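Side-chain contacts in beta-L-arabinobiosidase (Bacteroides thetaiotaomicron, PDB 5MQR), which probably hydrolyses arabinose-containing linkages of plant pectin, as one of the multidomain glycosidases of a gut bacterium: residues A[806-811]-A[817-822]; A[1067-1070]-A[1076-1079]. All blocks are in the same frame, centred on the assembly; numbering follows the deposited sequence.

How the interactions relate
The two contacts lie in different parts of the chain, with centres 45 Å apart and nearest atoms about 29 Å apart, and they share no structural element. Interaction 1 is a buried polar contact far from the centre of the chain, in the MGH1-like glycoside hydrolase region, where a loop meets the start of helix 820-839 through serine hydroxyls, a backbone carbonyl and an arginine. Interaction 2 is only partly buried, yet lies about 5 Å from the chain centre. There strand 1064-1071 meets the loop that follows it through leucine, tyrosine and cysteine side chains, without a hydrogen bond between the segments. Each joins stretches close in sequence.

Interaction 1: residues A[806-811]-A[817-822]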
# COMPACT_ATOMS: atom_id res chain seq x y z
N GLU A 806 13.34 34.67 30.50
CA GLU A 806 13.19 35.89 31.29
C GLU A 806 11.73 36.14 31.75
O GLU A 806 10.77 35.76 31.07
CB GLU A 806 13.72 37.09 30.51
CG GLU A 806 12.86 37.49 29.32
CD GLU A 806 13.34 38.74 28.57
OE1 GLU A 806 14.40 39.35 28.94
OE2 GLU A 806 12.62 39.11 27.60
N GLU A 807 11.60 36.79 32.91
CA GLU A 807 10.32 37.13 33.53
C GLU A 807 9.43 35.92 33.85
O GLU A 807 8.20 36.01 33.78
CB GLU A 807 9.50 38.13 32.68
CG GLU A 807 10.24 39.20 31.89
CD GLU A 807 11.29 39.94 32.69
OE1 GLU A 807 11.03 40.32 33.84
OE2 GLU A 807 12.39 40.13 32.11
N SER A 808 10.05 34.79 34.21
CA SER A 808 9.30 33.67 34.74
C SER A 808 8.83 34.05 36.14
O SER A 808 9.41 34.93 36.77
CB SER A 808 10.16 32.41 34.78
OG SER A 808 11.13 32.45 35.82
N ILE A 809 7.79 33.38 36.63
CA ILE A 809 7.31 33.58 37.98
C ILE A 809 8.34 33.06 38.99
O ILE A 809 8.75 33.81 39.89
CB ILE A 809 5.93 32.91 38.22
CG1 ILE A 809 4.88 33.59 37.33
CG2 ILE A 809 5.52 33.01 39.69
CD1 ILE A 809 3.53 32.89 37.27
N SER A 810 8.78 31.80 38.85
CA SER A 810 9.71 31.25 39.85
C SER A 810 11.02 32.03 39.83
O SER A 810 11.66 32.24 40.84
CB SER A 810 9.96 29.75 39.66
OG SER A 810 10.68 29.48 38.48
N GLY A 811 11.39 32.44 38.63
CA GLY A 811 12.25 33.55 38.47
C GLY A 811 13.71 33.25 38.46
O GLY A 811 14.17 32.09 38.58
N TYR A 817 18.89 30.25 41.50
CA TYR A 817 17.89 29.31 41.93
C TYR A 817 18.10 27.96 41.22
O TYR A 817 18.53 27.90 40.06
CB TYR A 817 16.49 29.85 41.64
CG TYR A 817 16.07 31.13 42.35
CD1 TYR A 817 16.72 31.59 43.50
CD2 TYR A 817 14.97 31.85 41.89
CE1 TYR A 817 16.30 32.75 44.14
CE2 TYR A 817 14.54 33.01 42.52
CZ TYR A 817 15.21 33.45 43.65
OH TYR A 817 14.82 34.59 44.26
N ALA A 818 17.76 26.90 41.94
CA ALA A 818 17.83 25.56 41.40
C ALA A 818 16.54 25.27 40.62
O ALA A 818 15.55 24.82 41.16
CB ALA A 818 18.04 24.54 42.51
N ARG A 819 16.60 25.54 39.32
CA ARG A 819 15.48 25.38 38.41
C ARG A 819 15.46 23.97 37.79
O ARG A 819 16.54 23.43 37.50
CB ARG A 819 15.55 26.45 37.34
CG ARG A 819 15.26 27.84 37.87
CD ARG A 819 15.66 28.93 36.88
NE ARG A 819 14.95 28.82 35.61
CZ ARG A 819 13.71 29.25 35.34
NH1 ARG A 819 12.97 29.86 36.26
NH2 ARG A 819 13.22 29.07 34.11
N PRO A 820 14.26 23.36 37.60
CA PRO A 820 14.26 22.00 37.00
C PRO A 820 14.65 21.96 35.54
O PRO A 820 14.82 20.86 35.02
CB PRO A 820 12.82 21.52 37.19
CG PRO A 820 12.03 22.76 37.33
CD PRO A 820 12.92 23.69 38.10
N THR A 821 14.78 23.12 34.89
CA THR A 821 15.43 23.23 33.59
C THR A 821 16.85 22.65 33.61
O THR A 821 17.08 21.53 33.11
CB THR A 821 15.54 24.69 33.12
OG1 THR A 821 16.05 25.48 34.20
CG2 THR A 821 14.19 25.22 32.66
N ILE A 822 17.79 23.40 34.18
CA ILE A 822 19.21 23.05 34.08
C ILE A 822 19.53 21.73 34.79
O ILE A 822 20.36 20.97 34.32
CB ILE A 822 20.16 24.20 34.52
CG1 ILE A 822 21.62 23.78 34.33
CG2 ILE A 822 19.93 24.59 35.97
CD1 ILE A 822 22.62 24.92 34.27
O HOH W 1 17.35 31.66 39.00
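G811 and Y817 bring the two segments nearest, their CA atoms 7.9 Å apart; 806-811 is an irregular loop, whereas 817-822 runs into helix 820-839, with R819 at its N-cap position. Y817 turns the edge of its ring to the loop, CE2 lying 3.4 Å from S810 O near the ring plane. A water accepts from Y817 N and lies within hydrogen-bonding distance of G811 O. R819 reaches across with a chain bent at its third torsion (chi3 60°). Its NH1 makes two weak hydrogen bonds, to S808 OG at 3.2 Å and to G811 O at 3.4 Å, with N-H...O angles of 130° and 136°. S810 OG is equally close to NH1 but badly angled, and bonds instead to E885 and T874. S808 OG also accepts from G811 N at 2.8 Å, an ST motif, and bonds to D800. An alanine here removes the hydroxyl, is likely to leave D800 and G811 N without that partner, and would probably cost R819 NH1 a weak one. The stronger tie of R819 is the salt bridge from NE to D803, which also bonds T821, so this buried polar cluster joins the loop after helix 768-788 to the first turn of helix 820-839.

Interaction 2: residues A[1067-1070]-A[1076-1079]; sequences TILW and RYHC
L1069 packs against Y1077 and C1079 in an apolar contact between strand 1064-1071 and the loop that leads to its antiparallel neighbour, strand 1082-1087. It lies in the region assigned to the C-terminal domain of glycosyl hydrolase family 65. The loop folds back over its own strand without pairing: the nearest CA atoms, those of L1069 and Y1077, are 8.5 Å apart, and no hydrogen bond crosses. L1069 uses both branches. CD2 sits over one face of the Y1077 ring, 4.1 Å from CG, while CD1 touches CD2 of the ring at 4.0 Å and the C1079 SG at 3.9 Å. The leucine and tyrosine side chains run past each other in opposite directions. With its CG anti to the carbonyl carbon (chi1 -49°), the Y1077 ring lies across the strand, and its edge meets W1070 O, 3.6 Å from the ring's CE2. On the opposite face R1076 CG stands 3.3 Å above the plane, toward the rim, so the ring has leucine on one side and an arginine methylene on the other. W1070 contributes its backbone; its indole NE1 bonds to W1051 O. The hydroxyl of Y1077 is hydrogen-bonded to E662 of strand 660-662, which also forms a salt bridge with R1076, while D1071 accepts from Y1077 N. Y1077 also touches W1053 and C1055 of strand 1053-1061, and L1069 and C1079 both meet F1086 of strand 1082-1087, so the contact spans three adjacent strands of the antiparallel sheet.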
# COMPACT_ATOMS: atom_id res chain seq x y z
N THR A 1067 8.83 3.24 6.51
CA THR A 1067 7.48 3.71 6.27
C THR A 1067 6.60 3.22 7.39
O THR A 1067 6.68 2.07 7.77
CB THR A 1067 6.92 3.13 4.97
OG1 THR A 1067 7.89 3.29 3.94
CG2 THR A 1067 5.63 3.77 4.58
N ILE A 1068 5.76 4.10 7.91
CA ILE A 1068 4.77 3.70 8.90
C ILE A 1068 3.44 4.17 8.37
O ILE A 1068 3.28 5.34 8.06
CB ILE A 1068 5.02 4.38 10.28
CG1 ILE A 1068 6.39 3.97 10.84
CG2 ILE A 1068 3.89 4.06 11.25
CD1 ILE A 1068 6.92 4.91 11.89
N LEU A 1069 2.50 3.26 8.30
CA LEU A 1069 1.21 3.59 7.81
C LEU A 1069 0.07 2.89 8.51
O LEU A 1069 0.24 1.82 9.13
CB LEU A 1069 1.13 3.36 6.30
CG LEU A 1069 1.23 1.96 5.69
CD1 LEU A 1069 -0.09 1.19 5.78
CD2 LEU A 1069 1.69 2.09 4.24
N TRP A 1070 -1.07 3.53 8.39
CA TRP A 1070 -2.30 3.10 8.99
C TRP A 1070 -3.36 3.20 7.91
O TRP A 1070 -3.44 4.21 7.22
CB TRP A 1070 -2.66 4.02 10.16
CG TRP A 1070 -4.07 3.85 10.63
CD1 TRP A 1070 -5.08 4.73 10.48
CD2 TRP A 1070 -4.64 2.69 11.28
NE1 TRP A 1070 -6.25 4.22 11.01
CE2 TRP A 1070 -6.00 2.97 11.52
CE3 TRP A 1070 -4.12 1.46 11.70
CZ2 TRP A 1070 -6.87 2.06 12.16
CZ3 TRP A 1070 -4.99 0.54 12.35
CH2 TRP A 1070 -6.34 0.86 12.57
N ARG A 1076 -6.59 3.21 1.10
CA ARG A 1076 -5.68 4.33 0.85
C ARG A 1076 -4.38 3.86 0.21
O ARG A 1076 -3.91 4.51 -0.70
CB ARG A 1076 -5.39 5.12 2.15
CG ARG A 1076 -4.51 6.36 1.95
CD ARG A 1076 -5.23 7.42 1.17
NE ARG A 1076 -4.46 8.66 1.00
CZ ARG A 1076 -4.91 9.71 0.32
NH1 ARG A 1076 -6.13 9.70 -0.23
NH2 ARG A 1076 -4.16 10.80 0.20
N TYR A 1077 -3.80 2.79 0.74
CA TYR A 1077 -2.49 2.25 0.26
C TYR A 1077 -2.57 0.89 -0.43
O TYR A 1077 -1.60 0.49 -1.06
CB TYR A 1077 -1.46 2.21 1.40
CG TYR A 1077 -1.44 3.54 2.10
CD1 TYR A 1077 -0.89 4.66 1.48
CD2 TYR A 1077 -2.05 3.71 3.33
CE1 TYR A 1077 -0.90 5.90 2.10
CE2 TYR A 1077 -2.06 4.95 3.96
CZ TYR A 1077 -1.49 6.04 3.34
OH TYR A 1077 -1.55 7.29 3.93
N HIS A 1078 -3.71 0.18 -0.32
CA HIS A 1078 -3.90 -1.13 -0.97
C HIS A 1078 -2.74 -2.08 -0.65
O HIS A 1078 -2.15 -2.67 -1.55
CB HIS A 1078 -4.10 -0.97 -2.48
CG HIS A 1078 -5.36 -0.25 -2.85
ND1 HIS A 1078 -5.36 1.04 -3.34
CD2 HIS A 1078 -6.66 -0.62 -2.77
CE1 HIS A 1078 -6.60 1.43 -3.56
NE2 HIS A 1078 -7.41 0.44 -3.22
N CYS A 1079 -2.38 -2.17 0.63
CA CYS A 1079 -1.39 -3.14 1.08
C CYS A 1079 -1.90 -3.87 2.32
O CYS A 1079 -1.11 -4.41 3.08
CB CYS A 1079 -0.05 -2.45 1.36
SG CYS A 1079 -0.15 -1.34 2.79